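Local coordinates for haemagglutinin I (Physarum polycephalum, PDB 3A5P), which agglutinates red blood cells as a lectin and probably represents a minimal carbohydrate recognition domain of the legume lectin fold, at the interface of chains A and B. Sequence-based numbering; all coordinates share one arbitrary frame. Chains: chain A/B, Haemagglutinin I.

The interface of chains A and B. Residues chain A 33-35, 39; chain B 31, 41.
A:Thr33 and B:Tyr31 meet methyl to ring face, their side chains arriving from opposite directions. The apolar part of the patch rests on this pair: A:Thr33 CG2 lies 3.6 Å from the centroid of the phenol ring and directly above its centre, the geometry of a CH-pi contact. A:Thr33 CB adds to it at the hydroxyl end, 3.6 Å from B:Tyr31 CZ. The threonine torsion explains which branch does the touching: with chi1 at 59°, OG1 sits between the backbone N and the carbonyl carbon, while CG2 stands opposite the carbonyl carbon and projects over the ring. A second apolar contact comes from A:Pro39, whose CG carbon approaches B:Tyr31 CD1 at 3.8 Å, beyond the CD1–CE1 edge and displaced toward the face that A:Thr33 covers. The same pyrrolidine ring reaches B:Thr41, with A:Pro39 CD 3.7 Å from the hydroxyl oxygen OG1, a van der Waals contact.

Two waters at the phenol oxygen bridge to chain A. B:Tyr31 OH lies 2.6 Å from water 1, which sits in the plane of the ring at its edge and is 2.7 Å from A:Thr35 OG1. Water 2 lies 3.0 Å from the backbone N of A:Val34, with a bent angle of 146° at the hydrogen, and 3.1 Å from B:Tyr31 OH; its approach to A:Val34 O is weak. The waters thus tie the phenol end to consecutive residues of chain A, which probably helps to fix where the ring lies against the threonine methyl.

The two-fold symmetry repeats this patch with the chains exchanged, although the deposited dimer may not be the biological one. B:Tyr31, A:Thr33 and A:Val34 belong to the same element of the two copies, strand 30-34, whereas B:Thr41 lies in strand 40-43 and A:Thr35 and A:Pro39 in the loop joining these strands.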
loop_
_atom_site.group_PDB
_atom_site.type_symbol
_atom_site.label_atom_id
_atom_site.label_comp_id
_atom_site.label_asym_id
_atom_site.label_seq_id
_atom_site.Cartn_x
_atom_site.Cartn_y
_atom_site.Cartn_z
ATOM N N THR A 33 -1.078 -4.948 -3.916
ATOM C CA THR A 33 0.330 -4.923 -3.564
ATOM C C THR A 33 1.112 -5.920 -4.408
ATOM O O THR A 33 0.622 -7.011 -4.685
ATOM C CB THR A 33 0.549 -5.244 -2.059
ATOM O OG1 THR A 33 0.011 -6.555 -1.753
ATOM C CG2 THR A 33 -0.106 -4.138 -1.180
ATOM N N VAL A 34 2.305 -5.519 -4.837
ATOM C CA VAL A 34 3.213 -6.408 -5.590
ATOM C C VAL A 34 4.589 -6.186 -4.990
ATOM O O VAL A 34 5.100 -5.045 -4.973
ATOM C CB VAL A 34 3.266 -6.060 -7.121
ATOM C CG1 VAL A 34 4.196 -7.050 -7.868
ATOM C CG2 VAL A 34 1.872 -6.055 -7.739
ATOM N N THR A 35 5.183 -7.259 -4.483
ATOM C CA THR A 35 6.452 -7.159 -3.774
ATOM C C THR A 35 7.479 -6.435 -4.631
ATOM O O THR A 35 7.694 -6.809 -5.807
ATOM C CB THR A 35 6.964 -8.557 -3.435
ATOM O OG1 THR A 35 6.075 -9.166 -2.487
ATOM C CG2 THR A 35 8.391 -8.487 -2.874
ATOM N N PRO A 39 2.305 0.155 -3.628
ATOM C CA PRO A 39 0.917 -0.294 -3.732
ATOM C C PRO A 39 0.116 0.602 -4.675
ATOM O O PRO A 39 0.403 1.802 -4.801
ATOM C CB PRO A 39 0.377 -0.171 -2.293
ATOM C CG PRO A 39 1.619 -0.292 -1.416
ATOM C CD PRO A 39 2.689 0.444 -2.230
ATOM N N TYR B 31 2.580 -3.936 5.012
ATOM C CA TYR B 31 1.938 -2.715 4.554
ATOM C C TYR B 31 1.036 -2.174 5.664
ATOM O O TYR B 31 0.295 -2.941 6.282
ATOM C CB TYR B 31 1.090 -3.005 3.315
ATOM C CG TYR B 31 1.893 -3.555 2.179
ATOM C CD1 TYR B 31 2.644 -2.710 1.356
ATOM C CD2 TYR B 31 1.908 -4.932 1.925
ATOM C CE1 TYR B 31 3.410 -3.238 0.297
ATOM C CE2 TYR B 31 2.660 -5.461 0.887
ATOM C CZ TYR B 31 3.408 -4.609 0.078
ATOM O OH TYR B 31 4.153 -5.141 -0.963
ATOM N N THR B 41 5.066 1.105 3.316
ATOM C CA THR B 41 5.581 -0.224 3.025
ATOM C C THR B 41 6.828 -0.466 3.842
ATOM O O THR B 41 7.691 0.416 3.936
ATOM C CB THR B 41 5.911 -0.398 1.534
ATOM O OG1 THR B 41 4.720 -0.237 0.767
ATOM C CG2 THR B 41 6.544 -1.806 1.240
HETATM O O HOH W 1 4.200 -7.781 -1.118
HETATM O O HOH W 2 3.063 -3.187 -3.156
#